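Local coordinates for glycoside hydrolase family protein (Novosphingobium sp. PP1Y, PDB 6Q2F), which hydrolyses alpha-L-rhamnosidic bonds, releasing L-rhamnose, probably from the non-reducing ends of rhamnose-containing glycosides, at residues L476-Y479 and I480-K484; E518-Q521 and R522-Y526; S563-Y566 and G567-D571; S1017-P1020 and G1021-Y1024. One frame throughout, in Å; residues are numbered along the deposited sequence.

Overall arrangement
All four contacts are local, each between neighbouring segments of unbroken chain, so none closes a long loop; they follow one another in series without nesting or crossing. From the N terminus, contact 1 lies on helix 469-487, which leads into strand 497-502 of the parallel (beta/alpha)8 barrel. Contact 2 follows at the end of helix 516-524, and contact 3 sits in the long helix 543-575 ahead of strand 579-582. Contact 3 touches both: V569 packs on L476 of contact 1, and E564 approaches Q519 of contact 2. Contact 4 stands apart at the start of helix 1020-1023 in the C-terminal beta domain, its centre about 57 Å from that of contact 3.

Contact 1 (L476-Y479 and I480-K484); sequences LEHY and IGMYK
Y479 and Y483 meet one turn apart on alpha helix 469-487, which leads into strand 497-502 of the (beta/alpha)8 barrel. Y483 turns its edge toward the face of Y479 in an offset edge-to-face pair, planes at 63°, with Y483 CE2 3.4 Å from Y479 CZ. Beyond the rings, Y479 OH bonds to the carbonyl O of A131 and accepts from a water whose oxygen lies 2.7 Å from it, in the plane of the ring. The same water oxygen is 2.4 Å from Y483 OH, doubtfully short; Y483 OH also has a weak bond to Y105 OH. A phenylalanine at Y479 would probably leave the A131 carbonyl without this donor and the water without one of its two tyrosine contacts. Among the backbone bonds, I480 N to L476 O is nearly straight at 172°, G481 N and M482 N find E477 O and H478 O, and Y483 N reaches Y479 O weakly at 3.3 Å. E477 OE2 is paired with R473. Selenomethionine M482 bends at chi3 (39°), which brings CE to 4.1 Å from Y479 CD1 while SE lies obliquely to the H478 ring, 3.7 Å from H478 CE1.

Contact 2 (E518-Q521 and R522-Y526); sequences EQFQ and RLRGY
R522 N, L523 N and R524 N reach back four residues to the carbonyls of E518, Q519 and F520, the tightest being R524 N to F520 O at 2.7 Å. G525 N still bonds to Q521 O, but from well above the carbonyl plane, and the helix ends here: G525 turns to a positive phi of 84°, where a CB would jam against the carbonyl O of R524. Y526 then continues in an extended conformation and folds its ring back over the helix end. F520 drives its edge into the face of that ring, the planes 85° apart; F520 CE1 stands over the centre and F520 CZ is 3.4 Å from Y526 CZ. This is the close of helix 516-524, between barrel strands 497-502 and 579-582, packed on helix 543-575, where D552 OD2 is hydrogen-bonded to Y526 OH. A leucine in place of Y526 would probably leave D552 without its hydroxyl partner and the F520 edge without an aromatic face. One face of F520 is covered by R524 CG, 3.8 Å from the ring centroid in a CH-pi contact, while the R524 guanidinium runs on to D559 and T556. At the other end of the contact, Q519 bends at chi2 (-73°) to lie alongside R522, and Q519 OE1 is gripped side-on in the guanidinium plane, 2.8 Å from R522 NH2 and 3.2 Å from R522 NE.

Contact 3 (S563-Y566 and G567-D571); sequences SEHY and GTVAD
T568 folds its hydroxyl back onto the helix backbone: with chi1 at -50°, OG1 stands beside its own N and donates to E564 O one turn earlier. The 2.5 Å between T568 OG1 and E564 O is very short, so the exact length is doubtful. T568 N goes elsewhere, weakly to S563 O at 3.3 Å, five residues back, because the chain makes a wider pi-type turn at 563-566. G567 fits this turn closely; a CB there would clash with S563 O. Beyond it the ordinary alpha pattern returns, V569 N to H565 O and A570 N to Y566 O. H565 lies alongside V569, whose CG2 sits over one face of the imidazole toward its rim, 4.2 Å from H565 NE2. V569 holds CG2 there through a chi1 of 165°, which leaves this methyl beside its own N and 3.2 Å from H565 O. The imidazole also turns its ND1 over the centre of the adjacent Y566 ring, and its NE2 bonds to T139 OG1. On the partly exposed flank, S563 OG donates to E564 OE2 at 2.7 Å, and OE2 accepts on its anti lone pair. The Y566 side chain is about 10 Å from the bound sodium ion and rests on I505 and M598. Helix 543-575 lies in the helical layer outside the barrel strands: H565 and T568 pack on V472 and V569 on L476, both of helix 469-487, while Y566 and V569 reach T502 of strand 497-502.

Contact 4 (S1017-P1020 and G1021-Y1024); sequences SADP and GVKY
V1022 stands over the turn with a methyl directed to each of two residues: CG1 is 3.6 Å from S1017 CB, and CG2 is 3.9 Å from D1019 OD2; the V1022 side chain crosses that of D1019 at about a right angle. S1017, with OG trans to its backbone N (chi1 171°), accepts from D1019 N, 2.9 Å from S1017 OG, which makes an ST turn. D1019 is the N-cap of helix 1020-1023, ahead of strand 1028-1037 in the C-terminal beta region, which resembles galactose-binding-like domains. D1019 OD1 accepts the capping hydrogen bond from G1021 N, 2.9 Å away, from about 50° above the carboxylate plane. The carbonyl O of D1019 receives K1023 N at 2.8 Å in a nearly straight bond of 170°, and V1022 N weakly. K1023 runs outward past S1017 O, extended as far as CE and bent only at the last torsion, with CD 3.8 Å from that oxygen, and its NZ bonds to the carbonyl O of D1015. On its other side K1023 CG sits over the centre of the Y1024 ring, and Y1024 CD2 approaches P1020 CB. Y1024 N closes the turn on P1020 O. Side chain and carbonyl of D1019 accept from G1021 N and K1023 N, and weakly from V1022 N; a carboxylate here would be expected to sit well against the positive end of the helix dipole.

Contact 1 (L476-Y479 and I480-K484)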
ATOM      1  N   LEU A 476       8.693  10.313  19.053  1.00 30.40           N
ATOM      2  CA  LEU A 476       7.304   9.929  19.296  1.00 27.14           C
ATOM      3  C   LEU A 476       6.869  10.231  20.726  1.00 29.60           C
ATOM      4  O   LEU A 476       5.711  10.594  20.955  1.00 27.00           O
ATOM      5  CB  LEU A 476       7.093   8.437  18.955  1.00 21.75           C
ATOM      6  CG  LEU A 476       5.607   8.064  18.742  1.00 27.70           C
ATOM      7  CD1 LEU A 476       4.990   8.851  17.578  1.00 24.46           C
ATOM      8  CD2 LEU A 476       5.347   6.557  18.570  1.00 22.06           C
ATOM      9  N   GLU A 477       7.767  10.083  21.705  1.00 24.23           N
ATOM     10  CA  GLU A 477       7.393  10.455  23.066  1.00 24.03           C
ATOM     11  C   GLU A 477       7.061  11.936  23.141  1.00 25.77           C
ATOM     12  O   GLU A 477       6.077  12.327  23.779  1.00 30.74           O
ATOM     13  CB  GLU A 477       8.501  10.091  24.062  1.00 24.39           C
ATOM     14  CG  GLU A 477       8.579   8.562  24.290  1.00 27.71           C
ATOM     15  CD  GLU A 477       9.653   8.140  25.281  1.00 40.82           C
ATOM     16  OE1 GLU A 477      10.583   8.933  25.549  1.00 38.50           O
ATOM     17  OE2 GLU A 477       9.552   6.998  25.785  1.00 46.67           O
ATOM     18  N   HIS A 478       7.848  12.770  22.464  1.00 22.25           N
ATOM     19  CA  HIS A 478       7.548  14.193  22.429  1.00 23.84           C
ATOM     20  C   HIS A 478       6.217  14.434  21.733  1.00 26.23           C
ATOM     21  O   HIS A 478       5.384  15.210  22.213  1.00 28.10           O
ATOM     22  CB  HIS A 478       8.661  14.954  21.710  1.00 25.27           C
ATOM     23  CG  HIS A 478       8.478  16.437  21.746  1.00 34.70           C
ATOM     24  ND1 HIS A 478       7.766  17.124  20.784  1.00 38.12           N
ATOM     25  CD2 HIS A 478       8.871  17.356  22.655  1.00 29.77           C
ATOM     26  CE1 HIS A 478       7.748  18.409  21.093  1.00 34.30           C
ATOM     27  NE2 HIS A 478       8.413  18.576  22.222  1.00 33.45           N
ATOM     28  N   TYR A 479       5.996  13.760  20.601  1.00 23.38           N
ATOM     29  CA  TYR A 479       4.779  13.991  19.834  1.00 28.36           C
ATOM     30  C   TYR A 479       3.555  13.622  20.654  1.00 35.39           C
ATOM     31  O   TYR A 479       2.581  14.381  20.721  1.00 27.87           O
ATOM     32  CB  TYR A 479       4.828  13.174  18.552  1.00 21.81           C
ATOM     33  CG  TYR A 479       3.596  13.297  17.685  1.00 25.69           C
ATOM     34  CD1 TYR A 479       3.292  14.485  17.038  1.00 23.66           C
ATOM     35  CD2 TYR A 479       2.757  12.211  17.483  1.00 24.68           C
ATOM     36  CE1 TYR A 479       2.175  14.589  16.210  1.00 22.14           C
ATOM     37  CE2 TYR A 479       1.633  12.297  16.659  1.00 28.11           C
ATOM     38  CZ  TYR A 479       1.347  13.497  16.028  1.00 27.27           C
ATOM     39  OH  TYR A 479       0.239  13.588  15.223  1.00 25.80           O
ATOM     40  N   ILE A 480       3.596  12.456  21.300  1.00 32.63           N
ATOM     41  CA  ILE A 480       2.490  12.032  22.147  1.00 28.36           C
ATOM     42  C   ILE A 480       2.288  13.016  23.297  1.00 30.23           C
ATOM     43  O   ILE A 480       1.150  13.340  23.661  1.00 35.68           O
ATOM     44  CB  ILE A 480       2.740  10.595  22.630  1.00 26.00           C
ATOM     45  CG1 ILE A 480       2.582   9.642  21.435  1.00 29.28           C
ATOM     46  CG2 ILE A 480       1.785  10.221  23.775  1.00 24.60           C
ATOM     47  CD1 ILE A 480       2.904   8.185  21.735  1.00 32.73           C
ATOM     48  N   GLY A 481       3.390  13.538  23.852  1.00 24.73           N
ATOM     49  CA  GLY A 481       3.285  14.589  24.861  1.00 22.07           C
ATOM     50  C   GLY A 481       2.495  15.802  24.394  1.00 28.99           C
ATOM     51  O   GLY A 481       1.735  16.387  25.165  1.00 25.58           O
HETATM   52  N   MSE A 482       2.674  16.209  23.146  1.00 25.82           N
HETATM   53  CA  MSE A 482       1.914  17.329  22.619  1.00 28.89           C
HETATM   54  C   MSE A 482       0.416  17.046  22.635  1.00 27.63           C
HETATM   55  O   MSE A 482      -0.370  17.931  22.964  1.00 29.97           O
HETATM   56  CB  MSE A 482       2.356  17.659  21.185  1.00 30.03           C
HETATM   57  CG  MSE A 482       3.752  18.295  21.097  1.00 31.27           C
HETATM   58 SE   MSE A 482       4.510  18.123  19.314  1.00 35.48          SE
HETATM   59  CE  MSE A 482       2.882  18.426  18.255  1.00 41.93           C
ATOM     60  N   TYR A 483       0.022  15.802  22.311  1.00 24.71           N
ATOM     61  CA  TYR A 483      -1.403  15.479  22.284  1.00 24.11           C
ATOM     62  C   TYR A 483      -1.971  15.264  23.678  1.00 27.73           C
ATOM     63  O   TYR A 483      -3.145  15.571  23.914  1.00 29.39           O
ATOM     64  CB  TYR A 483      -1.662  14.263  21.387  1.00 22.63           C
ATOM     65  CG  TYR A 483      -1.833  14.723  19.968  1.00 29.14           C
ATOM     66  CD1 TYR A 483      -3.078  15.109  19.493  1.00 23.17           C
ATOM     67  CD2 TYR A 483      -0.734  14.883  19.130  1.00 28.76           C
ATOM     68  CE1 TYR A 483      -3.235  15.582  18.205  1.00 23.80           C
ATOM     69  CE2 TYR A 483      -0.885  15.358  17.845  1.00 27.50           C
ATOM     70  CZ  TYR A 483      -2.147  15.712  17.386  1.00 28.31           C
ATOM     71  OH  TYR A 483      -2.311  16.182  16.111  1.00 38.50           O
ATOM     72  N   LYS A 484      -1.156  14.772  24.615  1.00 26.57           N
ATOM     73  CA  LYS A 484      -1.585  14.744  26.011  1.00 27.41           C
ATOM     74  C   LYS A 484      -1.784  16.148  26.556  1.00 28.77           C
ATOM     75  O   LYS A 484      -2.674  16.380  27.385  1.00 29.38           O
ATOM     76  CB  LYS A 484      -0.564  13.982  26.858  1.00 29.45           C
ATOM     77  CG  LYS A 484      -0.650  12.469  26.671  1.00 30.02           C
ATOM     78  CD  LYS A 484       0.633  11.794  27.047  1.00 44.41           C
ATOM     79  CE  LYS A 484       0.758  11.534  28.530  1.00 60.31           C
ATOM     80  NZ  LYS A 484       1.663  10.333  28.763  1.00 72.41           N
TER
HETATM   81  O   HOH W   1      -0.875  15.867  14.176  1.00 39.39           O

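Contact 2 (E518-Q521 and R522-Y526)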
ATOM      1  N   GLU A 518      27.709  -1.556  13.950  1.00 29.57           N
ATOM      2  CA  GLU A 518      27.306  -2.544  14.953  1.00 30.85           C
ATOM      3  C   GLU A 518      26.057  -3.295  14.510  1.00 30.47           C
ATOM      4  O   GLU A 518      25.965  -4.514  14.691  1.00 32.72           O
ATOM      5  CB  GLU A 518      27.026  -1.885  16.305  1.00 39.01           C
ATOM      6  CG  GLU A 518      28.165  -1.107  16.939  1.00 61.70           C
ATOM      7  CD  GLU A 518      27.641  -0.110  17.970  1.00 77.45           C
ATOM      8  OE1 GLU A 518      27.088  -0.548  19.005  1.00 75.69           O
ATOM      9  OE2 GLU A 518      27.746   1.111  17.722  1.00 84.82           O
ATOM     10  N   GLN A 519      25.066  -2.578  13.966  1.00 26.96           N
ATOM     11  CA  GLN A 519      23.843  -3.241  13.524  1.00 24.76           C
ATOM     12  C   GLN A 519      24.152  -4.244  12.431  1.00 29.31           C
ATOM     13  O   GLN A 519      23.624  -5.357  12.436  1.00 28.31           O
ATOM     14  CB  GLN A 519      22.807  -2.223  13.021  1.00 22.45           C
ATOM     15  CG  GLN A 519      22.374  -1.165  14.034  1.00 22.25           C
ATOM     16  CD  GLN A 519      21.470  -1.725  15.119  1.00 28.00           C
ATOM     17  OE1 GLN A 519      21.350  -2.935  15.281  1.00 23.62           O
ATOM     18  NE2 GLN A 519      20.845  -0.839  15.889  1.00 29.48           N
ATOM     19  N   PHE A 520      24.989  -3.861  11.468  1.00 32.12           N
ATOM     20  CA  PHE A 520      25.334  -4.777  10.386  1.00 32.12           C
ATOM     21  C   PHE A 520      26.022  -6.020  10.936  1.00 30.55           C
ATOM     22  O   PHE A 520      25.684  -7.147  10.565  1.00 27.22           O
ATOM     23  CB  PHE A 520      26.222  -4.051   9.374  1.00 31.13           C
ATOM     24  CG  PHE A 520      26.584  -4.869   8.167  1.00 29.30           C
ATOM     25  CD1 PHE A 520      27.554  -5.864   8.248  1.00 26.77           C
ATOM     26  CD2 PHE A 520      25.989  -4.615   6.942  1.00 25.34           C
ATOM     27  CE1 PHE A 520      27.907  -6.596   7.136  1.00 23.83           C
ATOM     28  CE2 PHE A 520      26.330  -5.351   5.825  1.00 27.69           C
ATOM     29  CZ  PHE A 520      27.302  -6.341   5.923  1.00 27.64           C
ATOM     30  N   GLN A 521      26.999  -5.827  11.831  1.00 29.12           N
ATOM     31  CA  GLN A 521      27.685  -6.961  12.435  1.00 31.12           C
ATOM     32  C   GLN A 521      26.706  -7.872  13.162  1.00 32.09           C
ATOM     33  O   GLN A 521      26.767  -9.101  13.028  1.00 32.49           O
ATOM     34  CB  GLN A 521      28.764  -6.461  13.396  1.00 26.90           C
ATOM     35  CG  GLN A 521      29.395  -7.568  14.199  1.00 33.15           C
ATOM     36  CD  GLN A 521      30.437  -8.298  13.402  1.00 39.52           C
ATOM     37  OE1 GLN A 521      31.341  -7.683  12.842  1.00 41.56           O
ATOM     38  NE2 GLN A 521      30.315  -9.610  13.330  1.00 38.17           N
ATOM     39  N   ARG A 522      25.791  -7.294  13.937  1.00 29.33           N
ATOM     40  CA  ARG A 522      24.894  -8.129  14.725  1.00 27.67           C
ATOM     41  C   ARG A 522      23.904  -8.870  13.829  1.00 32.61           C
ATOM     42  O   ARG A 522      23.560 -10.025  14.099  1.00 31.89           O
ATOM     43  CB  ARG A 522      24.151  -7.280  15.759  1.00 29.31           C
ATOM     44  CG  ARG A 522      22.844  -7.932  16.303  1.00 29.53           C
ATOM     45  CD  ARG A 522      22.078  -6.983  17.232  1.00 34.89           C
ATOM     46  NE  ARG A 522      21.346  -5.936  16.502  1.00 37.60           N
ATOM     47  CZ  ARG A 522      20.121  -6.083  15.996  1.00 40.03           C
ATOM     48  NH1 ARG A 522      19.482  -7.245  16.113  1.00 33.04           N
ATOM     49  NH2 ARG A 522      19.543  -5.076  15.345  1.00 34.00           N
ATOM     50  N   LEU A 523      23.446  -8.229  12.745  1.00 35.22           N
ATOM     51  CA  LEU A 523      22.402  -8.834  11.922  1.00 32.63           C
ATOM     52  C   LEU A 523      22.951  -9.703  10.804  1.00 29.20           C
ATOM     53  O   LEU A 523      22.291 -10.670  10.420  1.00 34.03           O
ATOM     54  CB  LEU A 523      21.488  -7.749  11.321  1.00 27.18           C
ATOM     55  CG  LEU A 523      20.532  -7.006  12.260  1.00 29.09           C
ATOM     56  CD1 LEU A 523      20.064  -5.656  11.678  1.00 23.40           C
ATOM     57  CD2 LEU A 523      19.312  -7.878  12.551  1.00 29.25           C
ATOM     58  N   ARG A 524      24.108  -9.361  10.236  1.00 30.19           N
ATOM     59  CA  ARG A 524      24.655 -10.123   9.118  1.00 26.21           C
ATOM     60  C   ARG A 524      25.797 -11.045   9.525  1.00 27.30           C
ATOM     61  O   ARG A 524      26.185 -11.913   8.734  1.00 28.90           O
ATOM     62  CB  ARG A 524      25.151  -9.178   8.015  1.00 25.74           C
ATOM     63  CG  ARG A 524      24.140  -8.071   7.622  1.00 25.16           C
ATOM     64  CD  ARG A 524      23.124  -8.587   6.622  1.00 24.39           C
ATOM     65  NE  ARG A 524      22.076  -9.405   7.230  1.00 26.48           N
ATOM     66  CZ  ARG A 524      20.942  -8.904   7.721  1.00 32.72           C
ATOM     67  NH1 ARG A 524      20.739  -7.586   7.689  1.00 21.06           N
ATOM     68  NH2 ARG A 524      20.013  -9.710   8.242  1.00 26.34           N
ATOM     69  N   GLY A 525      26.376 -10.852  10.706  1.00 28.34           N
ATOM     70  CA  GLY A 525      27.406 -11.744  11.197  1.00 29.63           C
ATOM     71  C   GLY A 525      28.819 -11.471  10.735  1.00 34.89           C
ATOM     72  O   GLY A 525      29.684 -12.319  10.963  1.00 41.18           O
ATOM     73  N   TYR A 526      29.088 -10.349  10.063  1.00 32.45           N
ATOM     74  CA  TYR A 526      30.459 -10.022   9.686  1.00 31.41           C
ATOM     75  C   TYR A 526      30.644  -8.509   9.662  1.00 35.13           C
ATOM     76  O   TYR A 526      29.678  -7.745   9.647  1.00 39.84           O
ATOM     77  CB  TYR A 526      30.859 -10.630   8.325  1.00 26.94           C
ATOM     78  CG  TYR A 526      30.107 -10.118   7.086  1.00 27.16           C
ATOM     79  CD1 TYR A 526      28.842 -10.598   6.764  1.00 29.07           C
ATOM     80  CD2 TYR A 526      30.692  -9.186   6.218  1.00 32.25           C
ATOM     81  CE1 TYR A 526      28.155 -10.145   5.622  1.00 31.47           C
ATOM     82  CE2 TYR A 526      30.015  -8.729   5.065  1.00 31.11           C
ATOM     83  CZ  TYR A 526      28.756  -9.216   4.783  1.00 34.25           C
ATOM     84  OH  TYR A 526      28.096  -8.767   3.646  1.00 34.64           O
TER

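Contact 3 (S563-Y566 and G567-D571)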
ATOM      1  N   SER A 563      12.459  -2.818  12.846  1.00 23.12           N
ATOM      2  CA  SER A 563      12.622  -2.882  14.295  1.00 21.27           C
ATOM      3  C   SER A 563      12.769  -1.504  14.930  1.00 27.74           C
ATOM      4  O   SER A 563      12.128  -1.221  15.946  1.00 29.97           O
ATOM      5  CB  SER A 563      13.831  -3.755  14.665  1.00 21.33           C
ATOM      6  OG  SER A 563      15.040  -3.123  14.293  1.00 27.51           O
ATOM      7  N   GLU A 564      13.602  -0.644  14.346  1.00 28.07           N
ATOM      8  CA  GLU A 564      13.932   0.614  15.009  1.00 24.77           C
ATOM      9  C   GLU A 564      12.856   1.679  14.791  1.00 24.40           C
ATOM     10  O   GLU A 564      12.602   2.487  15.681  1.00 28.23           O
ATOM     11  CB  GLU A 564      15.301   1.133  14.544  1.00 26.80           C
ATOM     12  CG  GLU A 564      16.466   0.141  14.784  1.00 27.08           C
ATOM     13  CD  GLU A 564      16.431  -0.494  16.177  1.00 29.73           C
ATOM     14  OE1 GLU A 564      16.869   0.175  17.136  1.00 32.44           O
ATOM     15  OE2 GLU A 564      15.938  -1.645  16.311  1.00 32.00           O
ATOM     16  N   HIS A 565      12.192   1.677  13.650  1.00 17.23           N
ATOM     17  CA  HIS A 565      11.044   2.578  13.458  1.00 23.83           C
ATOM     18  C   HIS A 565       9.748   1.921  13.921  1.00 23.06           C
ATOM     19  O   HIS A 565       9.176   2.306  14.943  1.00 23.36           O
ATOM     20  CB  HIS A 565      10.968   3.055  12.007  1.00 22.87           C
ATOM     21  CG  HIS A 565       9.882   4.066  11.763  1.00 28.17           C
ATOM     22  ND1 HIS A 565       8.802   3.815  10.939  1.00 27.36           N
ATOM     23  CD2 HIS A 565       9.721   5.333  12.223  1.00 26.82           C
ATOM     24  CE1 HIS A 565       8.032   4.892  10.890  1.00 27.06           C
ATOM     25  NE2 HIS A 565       8.564   5.828  11.665  1.00 27.62           N
ATOM     26  N   TYR A 566       9.287   0.907  13.192  1.00 23.64           N
ATOM     27  CA  TYR A 566       7.941   0.390  13.447  1.00 25.27           C
ATOM     28  C   TYR A 566       7.845  -0.386  14.763  1.00 20.32           C
ATOM     29  O   TYR A 566       6.846  -0.263  15.478  1.00 23.31           O
ATOM     30  CB  TYR A 566       7.469  -0.434  12.247  1.00 18.52           C
ATOM     31  CG  TYR A 566       7.236   0.432  11.021  1.00 19.22           C
ATOM     32  CD1 TYR A 566       6.088   1.213  10.900  1.00 19.51           C
ATOM     33  CD2 TYR A 566       8.178   0.500  10.004  1.00 20.16           C
ATOM     34  CE1 TYR A 566       5.876   2.018   9.778  1.00 22.27           C
ATOM     35  CE2 TYR A 566       7.965   1.294   8.898  1.00 22.88           C
ATOM     36  CZ  TYR A 566       6.809   2.052   8.782  1.00 20.96           C
ATOM     37  OH  TYR A 566       6.615   2.834   7.690  1.00 27.20           O
ATOM     38  N   GLY A 567       8.888  -1.129  15.136  1.00 25.36           N
ATOM     39  CA  GLY A 567       8.904  -1.730  16.466  1.00 18.64           C
ATOM     40  C   GLY A 567       8.859  -0.688  17.580  1.00 23.33           C
ATOM     41  O   GLY A 567       8.076  -0.794  18.528  1.00 27.24           O
ATOM     42  N   THR A 568       9.681   0.358  17.458  1.00 25.01           N
ATOM     43  CA  THR A 568       9.706   1.418  18.469  1.00 22.97           C
ATOM     44  C   THR A 568       8.377   2.168  18.522  1.00 26.26           C
ATOM     45  O   THR A 568       7.875   2.494  19.605  1.00 26.46           O
ATOM     46  CB  THR A 568      10.847   2.383  18.169  1.00 25.16           C
ATOM     47  OG1 THR A 568      12.046   1.636  17.961  1.00 26.30           O
ATOM     48  CG2 THR A 568      11.050   3.353  19.315  1.00 22.12           C
ATOM     49  N   VAL A 569       7.785   2.438  17.358  1.00 26.53           N
ATOM     50  CA  VAL A 569       6.504   3.139  17.332  1.00 22.86           C
ATOM     51  C   VAL A 569       5.469   2.341  18.107  1.00 25.16           C
ATOM     52  O   VAL A 569       4.748   2.880  18.959  1.00 21.66           O
ATOM     53  CB  VAL A 569       6.058   3.388  15.882  1.00 27.22           C
ATOM     54  CG1 VAL A 569       4.602   3.755  15.861  1.00 24.64           C
ATOM     55  CG2 VAL A 569       6.890   4.507  15.247  1.00 22.13           C
ATOM     56  N   ALA A 570       5.433   1.019  17.872  1.00 17.73           N
ATOM     57  CA  ALA A 570       4.465   0.176  18.565  1.00 22.99           C
ATOM     58  C   ALA A 570       4.769   0.117  20.052  1.00 23.73           C
ATOM     59  O   ALA A 570       3.859   0.160  20.881  1.00 26.47           O
ATOM     60  CB  ALA A 570       4.440  -1.237  17.957  1.00 22.13           C
ATOM     61  N   ASP A 571       6.052   0.027  20.413  1.00 21.23           N
ATOM     62  CA  ASP A 571       6.428  -0.000  21.828  1.00 18.23           C
ATOM     63  C   ASP A 571       5.966   1.258  22.545  1.00 24.71           C
ATOM     64  O   ASP A 571       5.356   1.197  23.616  1.00 26.89           O
ATOM     65  CB  ASP A 571       7.945  -0.153  21.969  1.00 26.35           C
ATOM     66  CG  ASP A 571       8.435  -1.521  21.564  1.00 33.98           C
ATOM     67  OD1 ASP A 571       7.576  -2.390  21.306  1.00 31.95           O
ATOM     68  OD2 ASP A 571       9.676  -1.711  21.511  1.00 32.35           O
TER

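Contact 4 (S1017-P1020 and G1021-Y1024)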
ATOM      1  N   SER A1017     -36.676  15.730 -16.358  1.00 52.99           N
ATOM      2  CA  SER A1017     -37.825  16.596 -16.142  1.00 47.47           C
ATOM      3  C   SER A1017     -37.695  17.904 -16.915  1.00 54.73           C
ATOM      4  O   SER A1017     -36.593  18.428 -17.126  1.00 56.12           O
ATOM      5  CB  SER A1017     -37.988  16.900 -14.654  1.00 47.08           C
ATOM      6  OG  SER A1017     -38.981  17.897 -14.434  1.00 49.23           O
ATOM      7  N   ALA A1018     -38.853  18.432 -17.330  1.00 53.25           N
ATOM      8  CA  ALA A1018     -38.921  19.764 -17.913  1.00 55.94           C
ATOM      9  C   ALA A1018     -38.585  20.840 -16.886  1.00 61.52           C
ATOM     10  O   ALA A1018     -38.048  21.895 -17.244  1.00 65.64           O
ATOM     11  CB  ALA A1018     -40.319  20.007 -18.510  1.00 46.76           C
ATOM     12  N   ASP A1019     -38.891  20.596 -15.619  1.00 58.18           N
ATOM     13  CA  ASP A1019     -38.639  21.575 -14.567  1.00 57.27           C
ATOM     14  C   ASP A1019     -37.181  21.503 -14.130  1.00 55.38           C
ATOM     15  O   ASP A1019     -36.754  20.463 -13.615  1.00 50.63           O
ATOM     16  CB  ASP A1019     -39.568  21.315 -13.385  1.00 49.53           C
ATOM     17  CG  ASP A1019     -39.432  22.337 -12.280  1.00 51.86           C
ATOM     18  OD1 ASP A1019     -38.487  23.150 -12.301  1.00 62.05           O
ATOM     19  OD2 ASP A1019     -40.286  22.318 -11.370  1.00 55.25           O
ATOM     20  N   PRO A1020     -36.393  22.573 -14.305  1.00 51.42           N
ATOM     21  CA  PRO A1020     -34.978  22.523 -13.893  1.00 48.28           C
ATOM     22  C   PRO A1020     -34.773  22.262 -12.409  1.00 49.19           C
ATOM     23  O   PRO A1020     -33.762  21.651 -12.037  1.00 47.78           O
ATOM     24  CB  PRO A1020     -34.437  23.906 -14.303  1.00 45.57           C
ATOM     25  CG  PRO A1020     -35.651  24.765 -14.554  1.00 47.48           C
ATOM     26  CD  PRO A1020     -36.727  23.827 -15.009  1.00 47.56           C
ATOM     27  N   GLY A1021     -35.687  22.712 -11.545  1.00 43.97           N
ATOM     28  CA  GLY A1021     -35.548  22.425 -10.127  1.00 38.93           C
ATOM     29  C   GLY A1021     -35.724  20.955  -9.798  1.00 43.74           C
ATOM     30  O   GLY A1021     -35.164  20.469  -8.806  1.00 36.86           O
ATOM     31  N   VAL A1022     -36.500  20.230 -10.615  1.00 43.55           N
ATOM     32  CA  VAL A1022     -36.605  18.779 -10.477  1.00 41.45           C
ATOM     33  C   VAL A1022     -35.456  18.089 -11.206  1.00 38.73           C
ATOM     34  O   VAL A1022     -34.819  17.176 -10.669  1.00 46.67           O
ATOM     35  CB  VAL A1022     -37.976  18.286 -10.989  1.00 45.98           C
ATOM     36  CG1 VAL A1022     -38.027  16.773 -11.027  1.00 39.62           C
ATOM     37  CG2 VAL A1022     -39.107  18.825 -10.113  1.00 46.44           C
ATOM     38  N   LYS A1023     -35.170  18.539 -12.434  1.00 45.24           N
ATOM     39  CA  LYS A1023     -34.118  17.945 -13.255  1.00 42.26           C
ATOM     40  C   LYS A1023     -32.796  17.858 -12.501  1.00 47.29           C
ATOM     41  O   LYS A1023     -32.115  16.825 -12.524  1.00 45.10           O
ATOM     42  CB  LYS A1023     -33.958  18.783 -14.527  1.00 47.93           C
ATOM     43  CG  LYS A1023     -32.816  18.405 -15.462  1.00 52.98           C
ATOM     44  CD  LYS A1023     -32.867  19.277 -16.729  1.00 56.79           C
ATOM     45  CE  LYS A1023     -31.722  18.969 -17.689  1.00 65.33           C
ATOM     46  NZ  LYS A1023     -31.714  17.540 -18.104  1.00 71.19           N
ATOM     47  N   TYR A1024     -32.416  18.942 -11.828  1.00 43.44           N
ATOM     48  CA  TYR A1024     -31.112  19.046 -11.201  1.00 41.63           C
ATOM     49  C   TYR A1024     -31.162  18.761  -9.711  1.00 41.51           C
ATOM     50  O   TYR A1024     -30.215  19.082  -8.997  1.00 39.93           O
ATOM     51  CB  TYR A1024     -30.527  20.429 -11.464  1.00 43.70           C
ATOM     52  CG  TYR A1024     -30.271  20.710 -12.933  1.00 46.82           C
ATOM     53  CD1 TYR A1024     -29.353  19.953 -13.649  1.00 50.00           C
ATOM     54  CD2 TYR A1024     -30.934  21.736 -13.599  1.00 50.00           C
ATOM     55  CE1 TYR A1024     -29.101  20.205 -14.990  1.00 51.31           C
ATOM     56  CE2 TYR A1024     -30.690  21.998 -14.948  1.00 49.84           C
ATOM     57  CZ  TYR A1024     -29.769  21.230 -15.630  1.00 54.63           C
ATOM     58  OH  TYR A1024     -29.511  21.473 -16.962  1.00 53.38           O
TER